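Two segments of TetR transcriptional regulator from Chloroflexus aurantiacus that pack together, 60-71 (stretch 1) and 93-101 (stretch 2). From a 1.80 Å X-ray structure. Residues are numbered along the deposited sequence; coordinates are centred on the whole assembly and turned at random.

Stretch 1 (60-71) DYAAEKVRERFA
Stretch 2 (93-101) SYAERPPLV

Stretch 1 is a helix throughout, 60-71, part of a longer helix running beyond both ends, with regular i+4 to i backbone bonds. Stretch 2 opens with helical phi/psi at 93-95, and Arg 97 N bonds Ser 93 O at 3.2 Å; the chain then extends through Arg 97 (-147/84) and Pro 98 (-68/166), bends at Pro 99 (-59/-38) and extends again at Leu 100 (-147/172). The two run in opposite senses: Arg 69 meets Ser 93, Tyr 94 and Arg 97 to Pro 99, Val 66 CA lies 5.8 Å from Pro 99 CA, and Ala 62 CA lies 7.7 Å from Leu 100 CA. Together they bury 464 Å².

Arg 69 is the main bump. Its CB points toward stretch 2, and chi angles of -175° (t), 86° (p), -175° (t) and -111° carry the guanidinium into a hollow formed by Ser 93, Tyr 94, Arg 97, Pro 98 and Pro 99. Carbonyls turned into this hollow receive the charged group: NH2 and NH1 of Arg 69 both donate to Arg 97 O, at 2.7 and 2.9 Å, a fork with Arg 97 O close to the guanidinium plane. Arg 69 NH2 also donates to Ser 93 OG (2.8 Å; chi1 78°, p), while Arg 69 NH1 reaches Pro 98 O in a weak bond of 3.3 Å. One face of the group carries the Arg 97 guanidinium (chi t, t, p and 96°), stacked with centres 3.7 Å apart and planes at 10°. The like charges approach to 3.7 Å between Arg 69 NH1 and Arg 97 NH1, but the flat packing leaves the edge of Arg 69 free for its acceptors. Over the opposite face sits Tyr 94 CD1, 3.9 Å from Arg 69 NH2. Two waters bridge Arg 69 to stretch 2: one accepts from Arg 69 NH1 (3.0 Å) and donates to Pro 99 O (2.7 Å); the other accepts from Arg 69 NE (2.8 Å) and donates weakly to Ser 93 OG (3.3 Å).

Val 66 (chi1 167°, t) packs against the Pro 99 ring, an apolar fit with CG2 3.7 Å from Pro 99 CB. Tyr 94 (chi1 -69°, m; chi2 7°) brings OH 3.6 Å from Phe 70 CE2. Farther along, Leu 100 (p, p) points toward the helix and sets its CD2 against two apolar neighbours, 4.3 Å from Ala 62 CB and 4.4 Å from Tyr 61 CE2. Lys 65 lays CG 3.9 Å from Pro 99 O, and Lys 65 NZ donates to Tyr 61 OH at 2.7 Å.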

ATOM      1  N   ASP A  60      13.920 -11.977   2.989  1.00 23.17           N
ATOM      2  CA  ASP A  60      14.499 -12.080   4.345  1.00 23.46           C
ATOM      3  C   ASP A  60      15.568 -11.010   4.538  1.00 25.29           C
ATOM      4  O   ASP A  60      15.705 -10.432   5.620  1.00 25.81           O
ATOM      5  CB  ASP A  60      15.072 -13.482   4.593  1.00 25.21           C
ATOM      6  CG  ASP A  60      13.999 -14.513   4.738  1.00 26.29           C
ATOM      7  OD1 ASP A  60      12.799 -14.163   4.889  1.00 26.03           O
ATOM      8  OD2 ASP A  60      14.327 -15.704   4.634  1.00 26.45           O
ATOM      9  N   TYR A  61      16.273 -10.699   3.459  1.00 24.92           N
ATOM     10  CA  TYR A  61      17.309  -9.685   3.458  1.00 27.17           C
ATOM     11  C   TYR A  61      16.732  -8.285   3.568  1.00 26.93           C
ATOM     12  O   TYR A  61      17.269  -7.432   4.292  1.00 25.20           O
ATOM     13  CB  TYR A  61      18.122  -9.795   2.189  1.00 26.76           C
ATOM     14  CG  TYR A  61      18.973  -8.607   1.907  1.00 26.57           C
ATOM     15  CD1 TYR A  61      20.256  -8.497   2.450  1.00 31.45           C
ATOM     16  CD2 TYR A  61      18.523  -7.598   1.080  1.00 24.47           C
ATOM     17  CE1 TYR A  61      21.042  -7.390   2.192  1.00 34.28           C
ATOM     18  CE2 TYR A  61      19.304  -6.476   0.817  1.00 30.20           C
ATOM     19  CZ  TYR A  61      20.567  -6.389   1.374  1.00 35.94           C
ATOM     20  OH  TYR A  61      21.352  -5.289   1.117  1.00 37.38           O
ATOM     21  N   ALA A  62      15.693  -8.040   2.778  1.00 23.20           N
ATOM     22  CA  ALA A  62      14.945  -6.787   2.836  1.00 25.11           C
ATOM     23  C   ALA A  62      14.333  -6.618   4.231  1.00 21.59           C
ATOM     24  O   ALA A  62      14.423  -5.540   4.802  1.00 26.81           O
ATOM     25  CB  ALA A  62      13.872  -6.757   1.750  1.00 23.02           C
ATOM     26  N   ALA A  63      13.772  -7.688   4.791  1.00 24.03           N
ATOM     27  CA  ALA A  63      13.189  -7.650   6.131  1.00 24.15           C
ATOM     28  C   ALA A  63      14.245  -7.279   7.175  1.00 27.41           C
ATOM     29  O   ALA A  63      14.003  -6.414   8.008  1.00 28.58           O
ATOM     30  CB  ALA A  63      12.519  -8.962   6.491  1.00 26.32           C
ATOM     31  N   GLU A  64      15.425  -7.903   7.105  1.00 30.14           N
ATOM     32  CA  GLU A  64      16.506  -7.579   8.045  1.00 31.70           C
ATOM     33  C   GLU A  64      16.956  -6.135   7.895  1.00 27.95           C
ATOM     34  O   GLU A  64      17.265  -5.462   8.881  1.00 31.15           O
ATOM     35  CB  GLU A  64      17.700  -8.525   7.870  1.00 32.40           C
ATOM     36  CG  GLU A  64      18.912  -8.180   8.784  1.00 40.00           C
ATOM     37  CD  GLU A  64      18.634  -8.282  10.286  1.00 52.36           C
ATOM     38  OE1 GLU A  64      17.654  -8.955  10.700  1.00 52.67           O
ATOM     39  OE2 GLU A  64      19.433  -7.700  11.064  1.00 55.72           O
ATOM     40  N   LYS A  65      16.996  -5.636   6.678  1.00 25.02           N
ATOM     41  CA  LYS A  65      17.412  -4.254   6.492  1.00 25.00           C
ATOM     42  C   LYS A  65      16.437  -3.236   7.139  1.00 28.20           C
ATOM     43  O   LYS A  65      16.844  -2.287   7.805  1.00 28.84           O
ATOM     44  CB  LYS A  65      17.488  -3.978   5.024  1.00 24.80           C
ATOM     45  CG  LYS A  65      18.166  -2.685   4.666  1.00 37.29           C
ATOM     46  CD  LYS A  65      19.263  -2.944   3.639  1.00 48.98           C
ATOM     47  CE  LYS A  65      20.461  -3.599   4.312  1.00 52.20           C
ATOM     48  NZ  LYS A  65      21.606  -3.804   3.395  1.00 57.34           N
ATOM     49  N   VAL A  66      15.160  -3.415   6.853  1.00 25.86           N
ATOM     50  CA  VAL A  66      14.091  -2.649   7.499  1.00 24.97           C
ATOM     51  C   VAL A  66      14.238  -2.711   9.042  1.00 23.13           C
ATOM     52  O   VAL A  66      14.172  -1.686   9.704  1.00 22.56           O
ATOM     53  CB  VAL A  66      12.717  -3.151   6.997  1.00 23.92           C
ATOM     54  CG1 VAL A  66      11.592  -2.632   7.844  1.00 19.73           C
ATOM     55  CG2 VAL A  66      12.512  -2.741   5.517  1.00 21.32           C
ATOM     56  N   ARG A  67      14.491  -3.904   9.571  1.00 25.15           N
ATOM     57  CA  ARG A  67      14.648  -4.150  11.004  1.00 28.36           C
ATOM     58  C   ARG A  67      15.791  -3.307  11.583  1.00 29.41           C
ATOM     59  O   ARG A  67      15.602  -2.691  12.627  1.00 24.60           O
ATOM     60  CB  ARG A  67      14.889  -5.646  11.263  1.00 30.20           C
ATOM     61  CG  ARG A  67      14.890  -6.104  12.703  1.00 34.48           C
ATOM     62  CD  ARG A  67      14.994  -7.625  12.817  1.00 39.70           C
ATOM     63  NE  ARG A  67      13.849  -8.271  12.157  1.00 42.47           N
ATOM     64  CZ  ARG A  67      13.894  -9.067  11.078  1.00 52.31           C
ATOM     65  NH1 ARG A  67      15.037  -9.409  10.496  1.00 50.80           N
ATOM     66  NH2 ARG A  67      12.763  -9.563  10.582  1.00 52.58           N
ATOM     67  N   GLU A  68      16.956  -3.298  10.915  1.00 32.30           N
ATOM     68  CA  GLU A  68      18.138  -2.497  11.340  1.00 35.43           C
ATOM     69  C   GLU A  68      17.814  -0.991  11.412  1.00 32.92           C
ATOM     70  O   GLU A  68      18.235  -0.272  12.322  1.00 32.12           O
ATOM     71  CB  GLU A  68      19.324  -2.694  10.355  1.00 37.20           C
ATOM     72  CG  GLU A  68      20.014  -4.073  10.413  1.00 45.52           C
ATOM     73  CD  GLU A  68      21.043  -4.358   9.272  1.00 51.01           C
ATOM     74  OE1 GLU A  68      21.161  -3.591   8.277  1.00 41.05           O
ATOM     75  OE2 GLU A  68      21.728  -5.402   9.379  1.00 54.19           O
ATOM     76  N   ARG A  69      17.102  -0.531  10.400  1.00 30.58           N
ATOM     77  CA  ARG A  69      16.688   0.849  10.243  1.00 29.45           C
ATOM     78  C   ARG A  69      15.725   1.278  11.402  1.00 28.18           C
ATOM     79  O   ARG A  69      15.864   2.372  11.993  1.00 24.87           O
ATOM     80  CB  ARG A  69      16.038   0.930   8.864  1.00 32.88           C
ATOM     81  CG  ARG A  69      15.603   2.256   8.339  1.00 27.16           C
ATOM     82  CD  ARG A  69      16.685   3.027   7.628  1.00 32.94           C
ATOM     83  NE  ARG A  69      16.124   4.339   7.297  1.00 32.02           N
ATOM     84  CZ  ARG A  69      15.848   4.762   6.076  1.00 20.40           C
ATOM     85  NH1 ARG A  69      16.175   4.016   5.026  1.00 26.67           N
ATOM     86  NH2 ARG A  69      15.311   5.968   5.898  1.00 21.94           N
ATOM     87  N   PHE A  70      14.755   0.429  11.745  1.00 23.60           N
ATOM     88  CA  PHE A  70      13.926   0.712  12.930  1.00 21.02           C
ATOM     89  C   PHE A  70      14.718   0.631  14.218  1.00 20.88           C
ATOM     90  O   PHE A  70      14.540   1.423  15.123  1.00 22.39           O
ATOM     91  CB  PHE A  70      12.706  -0.196  12.993  1.00 21.89           C
ATOM     92  CG  PHE A  70      11.611   0.255  12.083  1.00 16.71           C
ATOM     93  CD1 PHE A  70      10.795   1.328  12.437  1.00 13.99           C
ATOM     94  CD2 PHE A  70      11.437  -0.317  10.845  1.00 19.67           C
ATOM     95  CE1 PHE A  70       9.824   1.772  11.613  1.00 13.57           C
ATOM     96  CE2 PHE A  70      10.446   0.136  10.002  1.00 20.06           C
ATOM     97  CZ  PHE A  70       9.646   1.179  10.376  1.00 18.38           C
ATOM     98  N   ALA A  71      15.618  -0.324  14.288  1.00 22.19           N
ATOM     99  CA  ALA A  71      16.444  -0.492  15.468  1.00 23.71           C
ATOM    100  C   ALA A  71      17.235   0.775  15.828  1.00 22.66           C
ATOM    101  O   ALA A  71      17.266   1.155  16.984  1.00 26.21           O
ATOM    102  CB  ALA A  71      17.385  -1.689  15.268  1.00 28.31           C
ATOM    103  N   SER A  93      11.121   9.319   7.051  1.00 16.77           N
ATOM    104  CA  SER A  93      12.452   9.414   6.408  1.00 19.60           C
ATOM    105  C   SER A  93      12.556   8.672   5.081  1.00 19.76           C
ATOM    106  O   SER A  93      13.534   8.876   4.320  1.00 17.69           O
ATOM    107  CB  SER A  93      13.555   8.952   7.362  1.00 18.61           C
ATOM    108  OG  SER A  93      13.603   7.534   7.436  1.00 17.86           O
ATOM    109  N   TYR A  94      11.592   7.776   4.812  1.00 15.12           N
ATOM    110  CA  TYR A  94      11.518   7.091   3.509  1.00 16.86           C
ATOM    111  C   TYR A  94      11.310   8.040   2.330  1.00 19.63           C
ATOM    112  O   TYR A  94      11.602   7.631   1.211  1.00 19.38           O
ATOM    113  CB  TYR A  94      10.409   6.035   3.470  1.00 13.95           C
ATOM    114  CG  TYR A  94      10.644   4.814   4.324  1.00 15.05           C
ATOM    115  CD1 TYR A  94      11.721   4.729   5.202  1.00 16.87           C
ATOM    116  CD2 TYR A  94       9.732   3.770   4.319  1.00 18.56           C
ATOM    117  CE1 TYR A  94      11.892   3.617   5.995  1.00 17.87           C
ATOM    118  CE2 TYR A  94       9.930   2.646   5.090  1.00 20.31           C
ATOM    119  CZ  TYR A  94      11.003   2.584   5.925  1.00 24.09           C
ATOM    120  OH  TYR A  94      11.183   1.468   6.712  1.00 24.44           O
ATOM    121  N   ALA A  95      10.822   9.263   2.588  1.00 20.29           N
ATOM    122  CA  ALA A  95      10.565  10.256   1.530  1.00 21.82           C
ATOM    123  C   ALA A  95      11.777  10.481   0.640  1.00 25.78           C
ATOM    124  O   ALA A  95      11.638  10.564  -0.570  1.00 26.67           O
ATOM    125  CB  ALA A  95      10.123  11.586   2.118  1.00 20.03           C
ATOM    126  N   GLU A  96      12.948  10.600   1.253  1.00 26.07           N
ATOM    127  CA  GLU A  96      14.195  10.800   0.508  1.00 27.57           C
ATOM    128  C   GLU A  96      15.122   9.574   0.506  1.00 27.32           C
ATOM    129  O   GLU A  96      16.025   9.498  -0.316  1.00 29.39           O
ATOM    130  CB  GLU A  96      14.930  12.012   1.090  1.00 27.72           C
ATOM    131  CG  GLU A  96      14.262  13.366   0.807  1.00 34.89           C
ATOM    132  N   ARG A  97      14.884   8.622   1.418  1.00 22.31           N
ATOM    133  CA  ARG A  97      15.742   7.458   1.608  1.00 24.48           C
ATOM    134  C   ARG A  97      14.929   6.214   2.050  1.00 22.23           C
ATOM    135  O   ARG A  97      14.834   5.894   3.249  1.00 19.08           O
ATOM    136  CB  ARG A  97      16.834   7.820   2.639  1.00 27.82           C
ATOM    137  CG  ARG A  97      17.865   6.748   2.806  1.00 34.31           C
ATOM    138  CD  ARG A  97      19.083   7.253   3.556  1.00 37.37           C
ATOM    139  NE  ARG A  97      18.771   7.668   4.922  1.00 39.67           N
ATOM    140  CZ  ARG A  97      18.915   6.919   6.019  1.00 41.41           C
ATOM    141  NH1 ARG A  97      19.359   5.667   5.957  1.00 36.94           N
ATOM    142  NH2 ARG A  97      18.600   7.443   7.208  1.00 49.36           N
ATOM    143  N   PRO A  98      14.342   5.487   1.078  1.00 19.99           N
ATOM    144  CA  PRO A  98      13.625   4.276   1.408  1.00 21.50           C
ATOM    145  C   PRO A  98      14.596   3.199   1.911  1.00 18.07           C
ATOM    146  O   PRO A  98      15.816   3.396   1.785  1.00 18.77           O
ATOM    147  CB  PRO A  98      12.946   3.902   0.069  1.00 24.32           C
ATOM    148  CG  PRO A  98      13.834   4.499  -0.976  1.00 21.06           C
ATOM    149  CD  PRO A  98      14.392   5.733  -0.375  1.00 23.89           C
ATOM    150  N   PRO A  99      14.088   2.119   2.531  1.00 19.16           N
ATOM    151  CA  PRO A  99      14.963   1.096   3.105  1.00 20.49           C
ATOM    152  C   PRO A  99      15.868   0.489   2.051  1.00 22.41           C
ATOM    153  O   PRO A  99      17.032   0.189   2.320  1.00 20.91           O
ATOM    154  CB  PRO A  99      13.987   0.070   3.676  1.00 21.74           C
ATOM    155  CG  PRO A  99      12.786   0.809   3.884  1.00 25.22           C
ATOM    156  CD  PRO A  99      12.684   1.732   2.721  1.00 22.68           C
ATOM    157  N   LEU A 100      15.318   0.315   0.863  1.00 22.69           N
ATOM    158  CA  LEU A 100      16.146   0.086  -0.316  1.00 26.03           C
ATOM    159  C   LEU A 100      15.488   0.708  -1.565  1.00 23.12           C
ATOM    160  O   LEU A 100      14.353   1.190  -1.505  1.00 24.37           O
ATOM    161  CB  LEU A 100      16.491  -1.381  -0.439  1.00 30.37           C
ATOM    162  CG  LEU A 100      15.447  -2.424  -0.730  1.00 33.21           C
ATOM    163  CD1 LEU A 100      15.051  -2.285  -2.172  1.00 44.67           C
ATOM    164  CD2 LEU A 100      16.020  -3.840  -0.505  1.00 33.70           C
ATOM    165  N   VAL A 101      16.217   0.720  -2.670  1.00 20.27           N
ATOM    166  CA  VAL A 101      15.742   1.357  -3.896  1.00 24.28           C
ATOM    167  C   VAL A 101      14.350   0.831  -4.272  1.00 17.51           C
ATOM    168  O   VAL A 101      14.117  -0.334  -4.247  1.00 16.87           O
ATOM    169  CB  VAL A 101      16.690   1.090  -5.048  1.00 26.30           C
ATOM    170  CG1 VAL A 101      16.530  -0.361  -5.518  1.00 32.35           C
ATOM    171  CG2 VAL A 101      16.454   2.105  -6.190  1.00 37.04           C
TER
HETATM  172  O   HOH W   1      17.981   1.718   4.383  1.00 25.99           O
HETATM  173  O   HOH W   2      15.581   5.860   9.556  1.00 29.17           O